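Local coordinates for protein vanadium-dependent haloperoxidase (Zobellia galactanivorans, PDB 4CIT) that probably uses vanadate bound in a PAP2-type helical fold to oxidise iodide with hydrogen peroxide, as a bacterial vanadium-dependent iodoperoxidase, at residues L240-I250 / I344-V355. Residues are numbered along the deposited sequence; the frame is centred on the assembly and turned at random.
Sequences LKEVYDVRNKI and INQHIDDSWKPV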
loop_
_atom_site.group_PDB
_atom_site.type_symbol
_atom_site.label_atom_id
_atom_site.label_comp_id
_atom_site.label_asym_id
_atom_site.label_seq_id
_atom_site.Cartn_x
_atom_site.Cartn_y
_atom_site.Cartn_z
ATOM N N LEU A 240 19.364 8.861 18.609
ATOM C CA LEU A 240 20.396 7.991 18.026
ATOM C C LEU A 240 20.813 6.979 19.053
ATOM O O LEU A 240 20.926 5.762 18.808
ATOM C CB LEU A 240 21.626 8.881 17.715
ATOM C CG LEU A 240 22.799 8.160 17.110
ATOM C CD1 LEU A 240 22.386 7.644 15.764
ATOM C CD2 LEU A 240 24.000 9.088 16.993
ATOM N N LYS A 241 20.986 7.485 20.284
ATOM C CA LYS A 241 21.360 6.632 21.391
ATOM C C LYS A 241 20.307 5.603 21.733
ATOM O O LYS A 241 20.622 4.471 22.057
ATOM C CB LYS A 241 21.730 7.471 22.626
ATOM C CG LYS A 241 22.302 6.685 23.822
ATOM C CD LYS A 241 22.284 7.429 25.162
ATOM C CE LYS A 241 23.160 6.750 26.216
ATOM N NZ LYS A 241 22.507 5.589 26.881
ATOM N N GLU A 242 19.042 5.957 21.638
ATOM C CA GLU A 242 17.950 5.021 21.772
ATOM C C GLU A 242 18.018 3.847 20.751
ATOM O O GLU A 242 17.924 2.778 21.120
ATOM C CB GLU A 242 16.603 5.781 21.708
ATOM C CG GLU A 242 15.479 4.776 21.869
ATOM C CD GLU A 242 14.050 5.273 21.677
ATOM O OE1 GLU A 242 13.833 6.382 21.156
ATOM O OE2 GLU A 242 13.107 4.471 22.025
ATOM N N VAL A 243 18.177 4.121 19.460
ATOM C CA VAL A 243 18.380 3.144 18.419
ATOM C C VAL A 243 19.487 2.194 18.774
ATOM O O VAL A 243 19.355 0.966 18.692
ATOM C CB VAL A 243 18.569 3.792 17.027
ATOM C CG1 VAL A 243 18.772 2.668 15.991
ATOM C CG2 VAL A 243 17.301 4.561 16.674
ATOM N N TYR A 244 20.599 2.789 19.164
ATOM C CA TYR A 244 21.839 2.044 19.489
ATOM C C TYR A 244 21.577 1.099 20.643
ATOM O O TYR A 244 21.845 -0.124 20.560
ATOM C CB TYR A 244 22.901 3.062 19.833
ATOM C CG TYR A 244 24.219 2.434 20.212
ATOM C CD1 TYR A 244 25.050 1.938 19.265
ATOM C CD2 TYR A 244 24.611 2.386 21.524
ATOM C CE1 TYR A 244 26.297 1.368 19.577
ATOM C CE2 TYR A 244 25.869 1.853 21.853
ATOM C CZ TYR A 244 26.669 1.300 20.864
ATOM O OH TYR A 244 27.916 0.757 21.143
ATOM N N ASP A 245 21.007 1.630 21.697
ATOM C CA ASP A 245 20.728 0.929 22.963
ATOM C C ASP A 245 19.661 -0.194 22.836
ATOM O O ASP A 245 19.803 -1.308 23.359
ATOM C CB ASP A 245 20.283 1.868 24.123
ATOM C CG ASP A 245 21.416 2.771 24.628
ATOM O OD1 ASP A 245 22.617 2.486 24.340
ATOM O OD2 ASP A 245 21.133 3.768 25.316
ATOM N N VAL A 246 18.560 0.099 22.143
ATOM C CA VAL A 246 17.593 -0.929 21.836
ATOM C C VAL A 246 18.213 -2.132 21.162
ATOM O O VAL A 246 17.866 -3.278 21.464
ATOM C CB VAL A 246 16.403 -0.342 21.000
ATOM C CG1 VAL A 246 15.490 -1.429 20.403
ATOM C CG2 VAL A 246 15.618 0.566 21.836
ATOM N N ARG A 247 19.039 -1.922 20.119
ATOM C CA ARG A 247 19.639 -3.012 19.387
ATOM C C ARG A 247 20.511 -3.803 20.334
ATOM O O ARG A 247 20.440 -5.063 20.347
ATOM C CB ARG A 247 20.463 -2.446 18.200
ATOM C CG ARG A 247 20.899 -3.520 17.261
ATOM C CD ARG A 247 22.109 -4.283 17.701
ATOM N NE ARG A 247 22.133 -5.397 16.705
ATOM C CZ ARG A 247 21.542 -6.582 16.804
ATOM N NH1 ARG A 247 20.909 -6.974 17.900
ATOM N NH2 ARG A 247 21.656 -7.427 15.815
ATOM N N ASN A 248 21.245 -3.102 21.173
ATOM C CA ASN A 248 22.148 -3.828 22.137
ATOM C C ASN A 248 21.391 -4.625 23.192
ATOM O O ASN A 248 21.844 -5.736 23.544
ATOM C CB ASN A 248 23.167 -2.883 22.778
ATOM C CG ASN A 248 24.190 -2.333 21.763
ATOM O OD1 ASN A 248 24.366 -2.902 20.686
ATOM N ND2 ASN A 248 24.737 -1.168 22.040
ATOM N N LYS A 249 20.235 -4.135 23.672
ATOM C CA LYS A 249 19.318 -4.932 24.519
ATOM C C LYS A 249 18.775 -6.160 23.833
ATOM O O LYS A 249 18.733 -7.258 24.429
ATOM C CB LYS A 249 18.194 -4.050 24.995
ATOM C CG LYS A 249 18.666 -3.016 25.992
ATOM C CD LYS A 249 17.496 -2.171 26.470
ATOM C CE LYS A 249 17.966 -1.096 27.437
ATOM N NZ LYS A 249 16.820 -0.244 27.895
ATOM N N ILE A 250 18.422 -6.053 22.535
ATOM C CA ILE A 250 18.047 -7.174 21.776
ATOM C C ILE A 250 19.147 -8.228 21.677
ATOM O O ILE A 250 18.882 -9.416 21.864
ATOM C CB ILE A 250 17.490 -6.721 20.389
ATOM C CG1 ILE A 250 16.209 -5.968 20.651
ATOM C CG2 ILE A 250 17.244 -7.892 19.522
ATOM C CD1 ILE A 250 15.674 -5.273 19.397
ATOM N N ILE A 344 25.871 5.934 13.542
ATOM C CA ILE A 344 26.441 5.073 14.603
ATOM C C ILE A 344 27.805 4.533 14.133
ATOM O O ILE A 344 28.778 4.553 14.938
ATOM C CB ILE A 344 25.468 3.939 15.027
ATOM C CG1 ILE A 344 24.243 4.524 15.820
ATOM C CG2 ILE A 344 26.243 2.878 15.798
ATOM C CD1 ILE A 344 23.098 3.565 15.759
ATOM N N ASN A 345 27.914 3.987 12.922
ATOM C CA ASN A 345 29.182 3.402 12.489
ATOM C C ASN A 345 30.288 4.466 12.277
ATOM O O ASN A 345 31.466 4.172 12.579
ATOM C CB ASN A 345 29.051 2.571 11.236
ATOM C CG ASN A 345 28.258 1.298 11.481
ATOM O OD1 ASN A 345 28.307 0.676 12.599
ATOM N ND2 ASN A 345 27.643 0.860 10.495
ATOM N N GLN A 346 29.924 5.686 11.873
ATOM C CA GLN A 346 30.895 6.744 11.677
ATOM C C GLN A 346 31.343 7.470 12.950
ATOM O O GLN A 346 32.478 8.020 12.985
ATOM C CB GLN A 346 30.459 7.730 10.567
ATOM C CG GLN A 346 30.559 7.113 9.190
ATOM C CD GLN A 346 29.742 7.754 8.030
ATOM O OE1 GLN A 346 29.586 8.895 7.972
ATOM N NE2 GLN A 346 29.232 6.946 7.143
ATOM N N HIS A 347 30.508 7.490 13.982
ATOM C CA HIS A 347 30.807 8.298 15.158
ATOM C C HIS A 347 30.742 7.608 16.465
ATOM O O HIS A 347 31.244 8.188 17.431
ATOM C CB HIS A 347 29.911 9.548 15.183
ATOM C CG HIS A 347 30.022 10.354 13.952
ATOM N ND1 HIS A 347 31.108 11.184 13.716
ATOM C CD2 HIS A 347 29.230 10.450 12.857
ATOM C CE1 HIS A 347 31.001 11.723 12.514
ATOM N NE2 HIS A 347 29.858 11.313 11.980
ATOM N N ILE A 348 30.118 6.437 16.583
ATOM C CA ILE A 348 29.914 5.813 17.856
ATOM C C ILE A 348 30.598 4.471 17.998
ATOM O O ILE A 348 31.269 4.218 19.013
ATOM C CB ILE A 348 28.406 5.622 18.144
ATOM C CG1 ILE A 348 27.674 6.965 18.003
ATOM C CG2 ILE A 348 28.197 4.895 19.459
ATOM C CD1 ILE A 348 28.033 8.047 18.942
ATOM N N ASP A 349 30.354 3.539 17.052
ATOM C CA ASP A 349 30.713 2.121 17.248
ATOM C C ASP A 349 30.802 1.550 15.827
ATOM O O ASP A 349 29.781 1.375 15.151
ATOM C CB ASP A 349 29.677 1.410 18.098
ATOM C CG ASP A 349 29.983 -0.061 18.372
ATOM O OD1 ASP A 349 30.778 -0.708 17.635
ATOM O OD2 ASP A 349 29.305 -0.599 19.297
ATOM N N ASP A 350 32.022 1.203 15.409
ATOM C CA ASP A 350 32.165 0.704 14.040
ATOM C C ASP A 350 31.759 -0.760 13.857
ATOM O O ASP A 350 31.725 -1.234 12.666
ATOM C CB ASP A 350 33.551 0.993 13.463
ATOM C CG ASP A 350 34.720 0.392 14.279
ATOM O OD1 ASP A 350 34.477 -0.411 15.148
ATOM O OD2 ASP A 350 35.885 0.696 13.987
ATOM N N SER A 351 31.437 -1.454 14.905
ATOM C CA SER A 351 30.992 -2.840 14.865
ATOM C C SER A 351 29.434 -3.012 14.953
ATOM O O SER A 351 28.915 -4.148 14.702
ATOM C CB SER A 351 31.634 -3.611 16.008
ATOM O OG SER A 351 30.929 -3.333 17.250
ATOM N N TRP A 352 28.723 -1.946 15.228
ATOM C CA TRP A 352 27.280 -2.076 15.420
ATOM C C TRP A 352 26.562 -2.345 14.121
ATOM O O TRP A 352 26.914 -1.749 13.066
ATOM C CB TRP A 352 26.763 -0.799 16.054
ATOM C CG TRP A 352 25.337 -0.754 16.528
ATOM C CD1 TRP A 352 24.865 -1.030 17.770
ATOM C CD2 TRP A 352 24.188 -0.421 15.727
ATOM N NE1 TRP A 352 23.469 -0.754 17.829
ATOM C CE2 TRP A 352 23.052 -0.412 16.570
ATOM C CE3 TRP A 352 24.021 -0.052 14.388
ATOM C CZ2 TRP A 352 21.821 -0.040 16.147
ATOM C CZ3 TRP A 352 22.765 0.281 13.978
ATOM C CH2 TRP A 352 21.683 0.272 14.853
ATOM N N LYS A 353 25.535 -3.215 14.192
ATOM C CA LYS A 353 24.690 -3.499 13.030
ATOM C C LYS A 353 23.239 -3.506 13.445
ATOM O O LYS A 353 22.917 -4.025 14.472
ATOM C CB LYS A 353 25.000 -4.862 12.460
ATOM C CG LYS A 353 26.468 -5.004 12.016
ATOM C CD LYS A 353 26.815 -4.071 10.882
ATOM C CE LYS A 353 28.310 -4.239 10.460
ATOM N NZ LYS A 353 28.567 -5.688 10.245
ATOM N N PRO A 354 22.369 -2.982 12.606
ATOM C CA PRO A 354 20.975 -3.033 12.888
ATOM C C PRO A 354 20.437 -4.431 12.748
ATOM O O PRO A 354 21.010 -5.234 12.010
ATOM C CB PRO A 354 20.372 -2.089 11.814
ATOM C CG PRO A 354 21.339 -2.134 10.709
ATOM C CD PRO A 354 22.691 -2.297 11.369
ATOM N N VAL A 355 19.318 -4.727 13.395
ATOM C CA VAL A 355 18.655 -5.999 13.247
ATOM C C VAL A 355 18.243 -6.232 11.797
ATOM O O VAL A 355 18.478 -7.321 11.249
ATOM C CB VAL A 355 17.426 -6.116 14.176
ATOM C CG1 VAL A 355 16.569 -7.297 13.829
ATOM C CG2 VAL A 355 17.890 -6.338 15.612
HETATM O O HOH W 1 22.504 -7.533 13.069
#
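L240 lays its CD1 methyl alongside I344, 3.6 Å from I344 CG1. V243 follows one turn on, with CG1 against the indole carbon CH2 of W352. Y244 carries the middle of the contact. Its CG stands anti to the backbone N (chi1 179°), which sends the ring out between I348 and W352. I348 CG2 sits over one ring face in a CH-pi contact. The W352 five-membered ring is tilted 25° from the tyrosine ring and displaced to one side, so little of either face meets the other. Y244 OH gives a 2.7 Å hydrogen bond to the anti lone pair of D349 OD2. The other carboxylate oxygen, OD1, accepts from S351 N, which makes an Asx turn, and also from S351 OG. Y244 O accepts from W352 NE1 at 3.2 Å as well as from N248 N of its own helix. R247 runs its CB and CG past the indole. Its chain bends at chi2 (-81°), and NE gives K353 O a 2.7 Å hydrogen bond that meets the carbonyl almost head-on. V355 CG2 lies over one guanidinium face, and a water links NH2 to P354 O. A leucine in place of R247 would probably leave K353 O without this donor and break the water link. The loop after helix 340-347, which leads on to vanadate-pocket residues P359 and F361, is thus fastened to helix 235-253 through two main-chain carbonyls and one carboxylate.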